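Local coordinates for protein interleukin-2 receptor subunit beta (Mus musculus, PDB 6DG5) that probably acts as the signal-transducing beta subunit of the interleukin-2 receptor, also serving interleukin-15, and is represented here by its extracellular part, at residues Cys10-Ser14 / Phe102-Val108; Ala16-Trp22 / Trp58-Leu64. The contacts are given in a common frame with arbitrary orientation. Residue numbers count along the deposited sequence, not the author numbering.

Both contacts are largely buried and meet in the seven-stranded antiparallel sheet of the N-terminal domain, to which interaction 1 contributes only strand 8-12. Interaction 2 pairs strands 17-23 and 57-63 within that sheet, with backbone hydrogen bonds along its whole length. Interaction 1 lies at the sheet's edge, where strand 8-12 meets the linker to the second domain through a single bridge, aided by aromatic and arginine side chains. The two touch directly: Cys10 SG and Cys20 SG form a 2.0 Å disulfide, and Phe11 N probably hydrogen-bonds to Ser19 O at 2.8 Å. One glycan spans both, since the sugar on Asn17 in interaction 2 carries the fucose that meets Arg106 and Leu107 in interaction 1.

Interaction 1. Residues Cys10-Ser14 / Phe102-Val108; sequences CFYNS and FDNLRLV. With FUC (alpha-L-fucopyranose), chain E.
Here the edge strand of the N-terminal domain grips the linker of this two-domain type I cytokine receptor module. Cys10-Tyr12 is extended and crosses Asn104-Arg106 obliquely, touching it in a single bridge of parallel pattern, Tyr12 to Leu105 (CA-CA 5.0 Å). Cys10 O accepts a weak bond from Asn104 ND2 (3.4 Å), whose firmer partner is Ala1 O. The Phe11 ring (chi1 m) lies against the Arg106 guanidinium, Phe11 CD2 to Arg106 NH1 3.3 Å; a fucose covers the opposite guanidinium face, and its O3 sits 2.5 Å from Leu107 O and 2.9 Å from Arg106 O. Tyr12 N donates to Asn104 O (2.9 Å), and Tyr12 O receives Arg106 N (3.1 Å). The t rotamer of Tyr12 points the ring edge at the face of Phe102, a T-shaped pair with centroids 5.6 Å apart and planes at 74°. Asn13 leaves the strand; Ser14, with positive phi (70°), turns CB toward the linker, and its OG, hydrogen-bonded to Ser133 N, lies 3.3 Å from Leu107 CD2.

Interaction 2. Residues Ala16-Trp22 / Trp58-Leu64; sequences ANVSCMW and WACNLIL. With NAG (2-acetamido-2-deoxy-beta-D-glucopyranose), chain C; NAG (2-acetamido-2-deoxy-beta-D-glucopyranose), chain D.
Strands 17-22 and 58-63 form an antiparallel pair inside the N-terminal fibronectin-type sandwich domain of the cytokine receptor, their axes 4.6 Å apart at closest and 163° between directions. The register pairs Ala16 with Leu64 and continues residue by residue to Trp22 with Trp58.

Backbone hydrogen bonds join Val18 N to Leu62 O (3.0 Å), Leu62 N to Val18 O (2.8 Å), Cys20 N to Cys60 O (3.1 Å), Trp22 N to Trp58 O (2.8 Å) and Trp58 N to Trp22 O (3.1 Å), with a weak return from Cys60 N to Cys20 O (2.9 Å). Leu64 N to Ala16 O (2.6 Å) closes the end.

Apolar side chains share the face of Val18, Cys20, Trp22, Trp58, Cys60 and Leu62: Val18 CB lies 4.3 Å from Leu62 CB, and Val18 CG2 4.0 Å from Leu64 CD1. Cys60 SG is disulfide-bonded to Cys48 and Cys20 SG to Cys10.

The other face carries polar and sugar contacts, with Met21 CE also 3.9 Å from Ala59 CB. Ser19 OG is 3.0 Å from Asn61 OD1 and 3.2 Å from Cys60 O. Asn17 ND2 (chi1 t) bonds covalently to C1 of the first GlcNAc (1.4 Å), while Asn61 ND2 (chi1 m) donates to O7 of the second (3.0 Å).

The sheet thus separates a hydrophobic, disulfide-linked side from a mixed side, polar around Asn17, Ser19 and Asn61, along which the N-glycan lies.

Interaction 1. Residues Cys10-Ser14 / Phe102-Val108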
ATOM      1  N   CYS B  10      -4.373 -22.166 -11.245  1.00 31.37           N
ATOM      2  CA  CYS B  10      -5.476 -21.230 -11.095  1.00 35.01           C
ATOM      3  C   CYS B  10      -4.937 -19.846 -10.763  1.00 29.30           C
ATOM      4  O   CYS B  10      -3.898 -19.709 -10.111  1.00 33.95           O
ATOM      5  CB  CYS B  10      -6.445 -21.687 -10.003  1.00 42.69           C
ATOM      6  SG  CYS B  10      -7.214 -23.291 -10.308  1.00 51.01           S
ATOM      7  N   PHE B  11      -5.655 -18.818 -11.214  1.00 25.27           N
ATOM      8  CA  PHE B  11      -5.221 -17.439 -11.040  1.00 22.80           C
ATOM      9  C   PHE B  11      -6.384 -16.573 -10.586  1.00 19.10           C
ATOM     10  O   PHE B  11      -7.517 -16.740 -11.047  1.00 19.22           O
ATOM     11  CB  PHE B  11      -4.621 -16.874 -12.332  1.00 22.77           C
ATOM     12  CG  PHE B  11      -3.293 -17.472 -12.689  1.00 27.18           C
ATOM     13  CD1 PHE B  11      -2.176 -17.216 -11.914  1.00 33.62           C
ATOM     14  CD2 PHE B  11      -3.160 -18.289 -13.799  1.00 20.80           C
ATOM     15  CE1 PHE B  11      -0.948 -17.763 -12.235  1.00 36.84           C
ATOM     16  CE2 PHE B  11      -1.933 -18.839 -14.128  1.00 35.50           C
ATOM     17  CZ  PHE B  11      -0.827 -18.574 -13.345  1.00 39.08           C
ATOM     18  N   TYR B  12      -6.088 -15.644  -9.684  1.00 18.69           N
ATOM     19  CA  TYR B  12      -7.073 -14.758  -9.079  1.00 18.42           C
ATOM     20  C   TYR B  12      -6.773 -13.326  -9.500  1.00 24.79           C
ATOM     21  O   TYR B  12      -5.638 -12.858  -9.354  1.00 26.98           O
ATOM     22  CB  TYR B  12      -7.046 -14.909  -7.553  1.00 19.62           C
ATOM     23  CG  TYR B  12      -7.922 -13.953  -6.775  1.00 22.58           C
ATOM     24  CD1 TYR B  12      -9.236 -13.710  -7.154  1.00 26.38           C
ATOM     25  CD2 TYR B  12      -7.442 -13.319  -5.635  1.00 24.92           C
ATOM     26  CE1 TYR B  12     -10.040 -12.843  -6.434  1.00 25.00           C
ATOM     27  CE2 TYR B  12      -8.238 -12.457  -4.905  1.00 20.97           C
ATOM     28  CZ  TYR B  12      -9.536 -12.219  -5.312  1.00 20.57           C
ATOM     29  OH  TYR B  12     -10.331 -11.358  -4.591  1.00 26.65           O
ATOM     30  N   ASN B  13      -7.782 -12.639 -10.033  1.00 17.40           N
ATOM     31  CA  ASN B  13      -7.609 -11.284 -10.540  1.00 16.80           C
ATOM     32  C   ASN B  13      -7.615 -10.228  -9.439  1.00 16.82           C
ATOM     33  O   ASN B  13      -7.689  -9.034  -9.750  1.00 22.83           O
ATOM     34  CB  ASN B  13      -8.697 -10.965 -11.572  1.00 16.83           C
ATOM     35  CG  ASN B  13     -10.034 -10.633 -10.936  1.00 33.73           C
ATOM     36  OD1 ASN B  13     -10.369 -11.131  -9.859  1.00 40.99           O
ATOM     37  ND2 ASN B  13     -10.811  -9.787 -11.604  1.00 34.59           N
ATOM     38  N   SER B  14      -7.541 -10.649  -8.174  1.00 21.69           N
ATOM     39  CA  SER B  14      -7.544  -9.815  -6.973  1.00 24.30           C
ATOM     40  C   SER B  14      -8.891  -9.162  -6.697  1.00 32.10           C
ATOM     41  O   SER B  14      -8.989  -8.335  -5.785  1.00 34.99           O
ATOM     42  CB  SER B  14      -6.462  -8.727  -7.010  1.00 21.10           C
ATOM     43  OG  SER B  14      -6.841  -7.670  -7.871  1.00 20.10           O
ATOM     44  N   PHE B 102      -4.257 -14.878  -2.828  1.00 34.09           N
ATOM     45  CA  PHE B 102      -3.309 -13.780  -2.966  1.00 30.66           C
ATOM     46  C   PHE B 102      -1.872 -14.249  -3.152  1.00 28.66           C
ATOM     47  O   PHE B 102      -0.971 -13.410  -3.251  1.00 22.04           O
ATOM     48  CB  PHE B 102      -3.413 -12.846  -1.761  1.00 30.52           C
ATOM     49  CG  PHE B 102      -4.546 -11.870  -1.861  1.00 21.89           C
ATOM     50  CD1 PHE B 102      -5.838 -12.254  -1.549  1.00 30.33           C
ATOM     51  CD2 PHE B 102      -4.322 -10.572  -2.283  1.00 21.24           C
ATOM     52  CE1 PHE B 102      -6.884 -11.358  -1.645  1.00 32.18           C
ATOM     53  CE2 PHE B 102      -5.361  -9.670  -2.380  1.00 21.01           C
ATOM     54  CZ  PHE B 102      -6.645 -10.065  -2.062  1.00 31.73           C
ATOM     55  N   ASP B 103      -1.641 -15.559  -3.201  1.00 28.16           N
ATOM     56  CA  ASP B 103      -0.366 -16.110  -3.637  1.00 38.15           C
ATOM     57  C   ASP B 103      -0.385 -16.516  -5.104  1.00 38.65           C
ATOM     58  O   ASP B 103       0.653 -16.919  -5.636  1.00 43.06           O
ATOM     59  CB  ASP B 103       0.020 -17.314  -2.770  1.00 48.35           C
ATOM     60  CG  ASP B 103       0.213 -16.942  -1.311  1.00 59.28           C
ATOM     61  OD1 ASP B 103       0.639 -15.802  -1.035  1.00 62.17           O
ATOM     62  OD2 ASP B 103      -0.064 -17.788  -0.434  1.00 62.99           O
ATOM     63  N   ASN B 104      -1.540 -16.411  -5.769  1.00 31.96           N
ATOM     64  CA  ASN B 104      -1.696 -16.752  -7.181  1.00 26.61           C
ATOM     65  C   ASN B 104      -2.425 -15.600  -7.876  1.00 29.70           C
ATOM     66  O   ASN B 104      -3.549 -15.751  -8.357  1.00 30.39           O
ATOM     67  CB  ASN B 104      -2.448 -18.074  -7.346  1.00 30.18           C
ATOM     68  CG  ASN B 104      -1.616 -19.278  -6.937  1.00 45.59           C
ATOM     69  OD1 ASN B 104      -1.254 -19.433  -5.769  1.00 55.08           O
ATOM     70  ND2 ASN B 104      -1.314 -20.141  -7.901  1.00 51.69           N
ATOM     71  N   LEU B 105      -1.772 -14.443  -7.933  1.00 28.29           N
ATOM     72  CA  LEU B 105      -2.370 -13.233  -8.477  1.00 20.65           C
ATOM     73  C   LEU B 105      -1.939 -13.030  -9.923  1.00 26.62           C
ATOM     74  O   LEU B 105      -0.745 -13.088 -10.237  1.00 33.87           O
ATOM     75  CB  LEU B 105      -1.983 -12.013  -7.642  1.00 18.82           C
ATOM     76  CG  LEU B 105      -2.700 -11.835  -6.304  1.00 22.42           C
ATOM     77  CD1 LEU B 105      -2.163 -10.612  -5.582  1.00 18.74           C
ATOM     78  CD2 LEU B 105      -4.200 -11.715  -6.517  1.00 25.96           C
ATOM     79  N   ARG B 106      -2.915 -12.786 -10.798  1.00 18.68           N
ATOM     80  CA  ARG B 106      -2.654 -12.436 -12.195  1.00 17.28           C
ATOM     81  C   ARG B 106      -3.684 -11.380 -12.583  1.00 27.53           C
ATOM     82  O   ARG B 106      -4.814 -11.712 -12.954  1.00 42.34           O
ATOM     83  CB  ARG B 106      -2.726 -13.655 -13.107  1.00 17.37           C
ATOM     84  CG  ARG B 106      -1.832 -13.545 -14.334  1.00 17.49           C
ATOM     85  CD  ARG B 106      -2.619 -13.665 -15.628  1.00 17.77           C
ATOM     86  NE  ARG B 106      -2.503 -14.991 -16.232  1.00 20.33           N
ATOM     87  CZ  ARG B 106      -3.493 -15.874 -16.298  1.00 22.07           C
ATOM     88  NH1 ARG B 106      -3.295 -17.056 -16.869  1.00 26.94           N
ATOM     89  NH2 ARG B 106      -4.686 -15.575 -15.803  1.00 18.91           N
ATOM     90  N   LEU B 107      -3.286 -10.112 -12.499  1.00 15.57           N
ATOM     91  CA  LEU B 107      -4.212  -9.002 -12.664  1.00 23.21           C
ATOM     92  C   LEU B 107      -4.709  -8.906 -14.107  1.00 23.40           C
ATOM     93  O   LEU B 107      -4.193  -9.549 -15.024  1.00 29.70           O
ATOM     94  CB  LEU B 107      -3.548  -7.692 -12.246  1.00 18.07           C
ATOM     95  CG  LEU B 107      -3.354  -7.485 -10.743  1.00 15.16           C
ATOM     96  CD1 LEU B 107      -2.181  -6.559 -10.461  1.00 15.05           C
ATOM     97  CD2 LEU B 107      -4.629  -6.926 -10.145  1.00 30.82           C
ATOM     98  N   VAL B 108      -5.736  -8.084 -14.292  1.00 15.07           N
ATOM     99  CA  VAL B 108      -6.301  -7.835 -15.614  1.00 27.86           C
ATOM    100  C   VAL B 108      -5.373  -6.913 -16.390  1.00 32.21           C
ATOM    101  O   VAL B 108      -4.821  -5.954 -15.838  1.00 34.15           O
ATOM    102  CB  VAL B 108      -7.718  -7.244 -15.487  1.00 26.98           C
ATOM    103  CG1 VAL B 108      -8.195  -6.688 -16.820  1.00 15.89           C
ATOM    104  CG2 VAL B 108      -8.683  -8.302 -14.977  1.00 24.18           C
TER
HETATM  105  C1  FUC E   7      -8.105 -13.923 -16.958  1.00 36.10           C
HETATM  106  C2  FUC E   7      -7.458 -13.159 -15.773  1.00 32.65           C
HETATM  107  C3  FUC E   7      -6.137 -12.485 -16.176  1.00 34.87           C
HETATM  108  C4  FUC E   7      -6.013 -12.308 -17.706  1.00 37.04           C
HETATM  109  C5  FUC E   7      -6.161 -13.674 -18.411  1.00 45.44           C
HETATM  110  C6  FUC E   7      -6.583 -13.562 -19.872  1.00 51.55           C
HETATM  111  O2  FUC E   7      -7.260 -13.993 -14.639  1.00 27.28           O
HETATM  112  O3  FUC E   7      -6.052 -11.201 -15.573  1.00 40.31           O
HETATM  113  O4  FUC E   7      -6.961 -11.369 -18.205  1.00 33.83           O
HETATM  114  O5  FUC E   7      -7.118 -14.548 -17.760  1.00 43.01           O

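Interaction 2. Residues Ala16-Trp22 / Trp58-Leu64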
ATOM      1  N   ALA B  16     -12.896 -10.568  -8.059  1.00 24.17           N
ATOM      2  CA  ALA B  16     -13.937 -11.583  -7.947  1.00 20.25           C
ATOM      3  C   ALA B  16     -13.856 -12.649  -9.036  1.00 23.93           C
ATOM      4  O   ALA B  16     -14.868 -13.298  -9.327  1.00 30.13           O
ATOM      5  CB  ALA B  16     -15.321 -10.932  -7.980  1.00 21.76           C
ATOM      6  N   ASN B  17     -12.686 -12.858  -9.634  1.00 19.30           N
ATOM      7  CA  ASN B  17     -12.535 -13.775 -10.756  1.00 19.31           C
ATOM      8  C   ASN B  17     -11.368 -14.710 -10.481  1.00 34.84           C
ATOM      9  O   ASN B  17     -10.252 -14.257 -10.205  1.00 35.56           O
ATOM     10  CB  ASN B  17     -12.318 -12.999 -12.064  1.00 18.92           C
ATOM     11  CG  ASN B  17     -12.351 -13.888 -13.310  1.00 34.46           C
ATOM     12  OD1 ASN B  17     -12.126 -15.100 -13.251  1.00 37.50           O
ATOM     13  ND2 ASN B  17     -12.629 -13.264 -14.452  1.00 31.02           N
ATOM     14  N   VAL B  18     -11.639 -16.010 -10.545  1.00 38.63           N
ATOM     15  CA  VAL B  18     -10.620 -17.043 -10.443  1.00 19.98           C
ATOM     16  C   VAL B  18     -10.721 -17.898 -11.698  1.00 24.81           C
ATOM     17  O   VAL B  18     -11.793 -18.434 -12.008  1.00 36.09           O
ATOM     18  CB  VAL B  18     -10.792 -17.899  -9.179  1.00 20.61           C
ATOM     19  CG1 VAL B  18      -9.735 -18.987  -9.125  1.00 21.05           C
ATOM     20  CG2 VAL B  18     -10.732 -17.025  -7.933  1.00 20.41           C
ATOM     21  N   SER B  19      -9.611 -18.021 -12.422  1.00 25.80           N
ATOM     22  CA  SER B  19      -9.569 -18.764 -13.675  1.00 29.69           C
ATOM     23  C   SER B  19      -8.595 -19.924 -13.539  1.00 31.68           C
ATOM     24  O   SER B  19      -7.443 -19.727 -13.141  1.00 34.25           O
ATOM     25  CB  SER B  19      -9.157 -17.859 -14.839  1.00 27.82           C
ATOM     26  OG  SER B  19      -9.283 -18.535 -16.077  1.00 21.69           O
ATOM     27  N   CYS B  20      -9.059 -21.125 -13.873  1.00 27.70           N
ATOM     28  CA  CYS B  20      -8.266 -22.340 -13.760  1.00 33.59           C
ATOM     29  C   CYS B  20      -8.080 -22.974 -15.130  1.00 34.32           C
ATOM     30  O   CYS B  20      -8.994 -22.963 -15.961  1.00 33.84           O
ATOM     31  CB  CYS B  20      -8.926 -23.350 -12.817  1.00 41.58           C
ATOM     32  SG  CYS B  20      -9.035 -22.837 -11.087  1.00 45.40           S
ATOM     33  N   MET B  21      -6.895 -23.537 -15.356  1.00 34.45           N
ATOM     34  CA  MET B  21      -6.576 -24.220 -16.601  1.00 31.21           C
ATOM     35  C   MET B  21      -6.016 -25.597 -16.283  1.00 38.20           C
ATOM     36  O   MET B  21      -5.124 -25.728 -15.439  1.00 42.79           O
ATOM     37  CB  MET B  21      -5.582 -23.411 -17.441  1.00 32.38           C
ATOM     38  CG  MET B  21      -5.316 -23.999 -18.818  1.00 43.55           C
ATOM     39  SD  MET B  21      -4.633 -22.789 -19.967  1.00 53.06           S
ATOM     40  CE  MET B  21      -6.062 -21.746 -20.254  1.00 50.04           C
ATOM     41  N   TRP B  22      -6.540 -26.618 -16.957  1.00 39.61           N
ATOM     42  CA  TRP B  22      -6.170 -28.007 -16.718  1.00 41.05           C
ATOM     43  C   TRP B  22      -5.306 -28.508 -17.866  1.00 47.51           C
ATOM     44  O   TRP B  22      -5.681 -28.373 -19.036  1.00 44.91           O
ATOM     45  CB  TRP B  22      -7.415 -28.885 -16.575  1.00 33.10           C
ATOM     46  CG  TRP B  22      -7.138 -30.264 -16.062  1.00 46.57           C
ATOM     47  CD1 TRP B  22      -6.034 -30.681 -15.377  1.00 47.24           C
ATOM     48  CD2 TRP B  22      -7.984 -31.412 -16.196  1.00 48.28           C
ATOM     49  NE1 TRP B  22      -6.142 -32.017 -15.072  1.00 49.01           N
ATOM     50  CE2 TRP B  22      -7.331 -32.489 -15.565  1.00 50.00           C
ATOM     51  CE3 TRP B  22      -9.232 -31.633 -16.788  1.00 48.94           C
ATOM     52  CZ2 TRP B  22      -7.882 -33.767 -15.510  1.00 50.58           C
ATOM     53  CZ3 TRP B  22      -9.778 -32.903 -16.731  1.00 49.86           C
ATOM     54  CH2 TRP B  22      -9.103 -33.954 -16.097  1.00 49.88           C
ATOM     55  N   TRP B  58      -7.638 -26.857 -20.862  1.00 50.42           N
ATOM     56  CA  TRP B  58      -9.058 -26.628 -20.633  1.00 39.58           C
ATOM     57  C   TRP B  58      -9.213 -25.550 -19.571  1.00 38.00           C
ATOM     58  O   TRP B  58      -8.590 -25.634 -18.507  1.00 38.50           O
ATOM     59  CB  TRP B  58      -9.763 -27.910 -20.184  1.00 43.79           C
ATOM     60  CG  TRP B  58      -9.485 -29.102 -21.049  1.00 49.63           C
ATOM     61  CD1 TRP B  58      -8.341 -29.849 -21.077  1.00 51.73           C
ATOM     62  CD2 TRP B  58     -10.376 -29.700 -21.998  1.00 50.72           C
ATOM     63  NE1 TRP B  58      -8.462 -30.867 -21.991  1.00 53.05           N
ATOM     64  CE2 TRP B  58      -9.703 -30.799 -22.569  1.00 53.76           C
ATOM     65  CE3 TRP B  58     -11.676 -29.411 -22.422  1.00 51.53           C
ATOM     66  CZ2 TRP B  58     -10.286 -31.607 -23.543  1.00 58.39           C
ATOM     67  CZ3 TRP B  58     -12.254 -30.215 -23.389  1.00 56.45           C
ATOM     68  CH2 TRP B  58     -11.558 -31.300 -23.938  1.00 59.37           C
ATOM     69  N   ALA B  59     -10.046 -24.553 -19.849  1.00 36.70           N
ATOM     70  CA  ALA B  59     -10.168 -23.386 -18.990  1.00 29.86           C
ATOM     71  C   ALA B  59     -11.542 -23.313 -18.337  1.00 31.65           C
ATOM     72  O   ALA B  59     -12.526 -23.881 -18.819  1.00 35.59           O
ATOM     73  CB  ALA B  59      -9.900 -22.101 -19.777  1.00 32.52           C
ATOM     74  N   CYS B  60     -11.592 -22.580 -17.225  1.00 33.23           N
ATOM     75  CA  CYS B  60     -12.794 -22.406 -16.424  1.00 37.20           C
ATOM     76  C   CYS B  60     -12.738 -21.031 -15.779  1.00 40.42           C
ATOM     77  O   CYS B  60     -11.658 -20.532 -15.455  1.00 45.48           O
ATOM     78  CB  CYS B  60     -12.903 -23.490 -15.347  1.00 47.56           C
ATOM     79  SG  CYS B  60     -14.534 -24.221 -15.098  1.00 59.54           S
ATOM     80  N   ASN B  61     -13.906 -20.421 -15.587  1.00 37.84           N
ATOM     81  CA  ASN B  61     -13.995 -19.077 -15.022  1.00 32.95           C
ATOM     82  C   ASN B  61     -14.972 -19.082 -13.854  1.00 28.88           C
ATOM     83  O   ASN B  61     -16.185 -19.201 -14.053  1.00 32.24           O
ATOM     84  CB  ASN B  61     -14.413 -18.060 -16.082  1.00 34.72           C
ATOM     85  CG  ASN B  61     -13.310 -17.779 -17.076  1.00 43.15           C
ATOM     86  OD1 ASN B  61     -12.127 -17.910 -16.760  1.00 39.07           O
ATOM     87  ND2 ASN B  61     -13.689 -17.391 -18.287  1.00 56.79           N
ATOM     88  N   LEU B  62     -14.440 -18.948 -12.642  1.00 22.70           N
ATOM     89  CA  LEU B  62     -15.252 -18.852 -11.431  1.00 22.87           C
ATOM     90  C   LEU B  62     -15.489 -17.376 -11.142  1.00 29.77           C
ATOM     91  O   LEU B  62     -14.589 -16.669 -10.684  1.00 31.18           O
ATOM     92  CB  LEU B  62     -14.558 -19.546 -10.264  1.00 22.81           C
ATOM     93  CG  LEU B  62     -14.384 -21.060 -10.378  1.00 29.66           C
ATOM     94  CD1 LEU B  62     -13.137 -21.515  -9.633  1.00 29.90           C
ATOM     95  CD2 LEU B  62     -15.617 -21.775  -9.845  1.00 29.66           C
ATOM     96  N   ILE B  63     -16.701 -16.902 -11.419  1.00 22.88           N
ATOM     97  CA  ILE B  63     -17.080 -15.522 -11.136  1.00 22.66           C
ATOM     98  C   ILE B  63     -17.641 -15.483  -9.719  1.00 31.61           C
ATOM     99  O   ILE B  63     -18.739 -15.982  -9.460  1.00 36.32           O
ATOM    100  CB  ILE B  63     -18.089 -14.987 -12.159  1.00 23.41           C
ATOM    101  CG1 ILE B  63     -17.449 -14.896 -13.547  1.00 28.95           C
ATOM    102  CG2 ILE B  63     -18.608 -13.625 -11.727  1.00 23.53           C
ATOM    103  CD1 ILE B  63     -17.711 -16.100 -14.423  1.00 35.16           C
ATOM    104  N   LEU B  64     -16.885 -14.890  -8.798  1.00 26.23           N
ATOM    105  CA  LEU B  64     -17.185 -14.959  -7.372  1.00 26.41           C
ATOM    106  C   LEU B  64     -17.998 -13.779  -6.852  1.00 27.46           C
ATOM    107  O   LEU B  64     -18.329 -13.758  -5.662  1.00 25.48           O
ATOM    108  CB  LEU B  64     -15.886 -15.054  -6.562  1.00 22.47           C
ATOM    109  CG  LEU B  64     -15.282 -16.432  -6.293  1.00 22.54           C
ATOM    110  CD1 LEU B  64     -14.697 -17.034  -7.551  1.00 25.48           C
ATOM    111  CD2 LEU B  64     -14.227 -16.331  -5.207  1.00 22.43           C
TER
HETATM  112  C1  NAG C   1     -12.682 -13.924 -15.728  1.00 30.89           C
HETATM  113  C2  NAG C   1     -13.308 -12.975 -16.766  1.00 28.15           C
HETATM  114  C3  NAG C   1     -13.118 -13.506 -18.192  1.00 29.24           C
HETATM  115  C4  NAG C   1     -11.675 -13.914 -18.455  1.00 24.23           C
HETATM  116  C5  NAG C   1     -11.241 -14.893 -17.373  1.00 33.40           C
HETATM  117  C6  NAG C   1      -9.812 -15.367 -17.500  1.00 40.07           C
HETATM  118  C7  NAG C   1     -15.222 -11.727 -15.856  1.00 40.62           C
HETATM  119  C8  NAG C   1     -16.708 -11.713 -15.662  1.00 39.98           C
HETATM  120  N2  NAG C   1     -14.724 -12.792 -16.489  1.00 32.86           N
HETATM  121  O3  NAG C   1     -13.522 -12.510 -19.124  1.00 28.00           O
HETATM  122  O4  NAG C   1     -11.604 -14.529 -19.736  1.00 30.75           O
HETATM  123  O5  NAG C   1     -11.346 -14.238 -16.105  1.00 35.16           O
HETATM  124  O6  NAG C   1      -9.010 -14.908 -16.422  1.00 41.47           O
HETATM  125  O7  NAG C   1     -14.505 -10.813 -15.458  1.00 48.67           O
HETATM  126  C1  NAG D   2     -10.481 -14.100 -20.544  1.00 43.27           C
HETATM  127  C2  NAG D   2     -10.229 -15.222 -21.554  1.00 40.50           C
HETATM  128  C3  NAG D   2      -9.072 -14.857 -22.479  1.00 42.75           C
HETATM  129  C4  NAG D   2      -9.277 -13.480 -23.098  1.00 45.41           C
HETATM  130  C5  NAG D   2      -9.583 -12.450 -22.008  1.00 53.16           C
HETATM  131  C6  NAG D   2      -9.921 -11.078 -22.547  1.00 58.56           C
HETATM  132  C7  NAG D   2     -10.913 -17.348 -20.533  1.00 34.26           C
HETATM  133  C8  NAG D   2     -10.452 -18.585 -19.827  1.00 27.84           C
HETATM  134  N2  NAG D   2      -9.957 -16.476 -20.872  1.00 36.99           N
HETATM  135  O3  NAG D   2      -8.959 -15.840 -23.502  1.00 46.04           O
HETATM  136  O4  NAG D   2      -8.084 -13.114 -23.787  1.00 44.18           O
HETATM  137  O5  NAG D   2     -10.715 -12.877 -21.237  1.00 59.58           O
HETATM  138  O6  NAG D   2     -11.259 -11.021 -23.022  1.00 63.69           O
HETATM  139  O7  NAG D   2     -12.096 -17.144 -20.784  1.00 34.82           O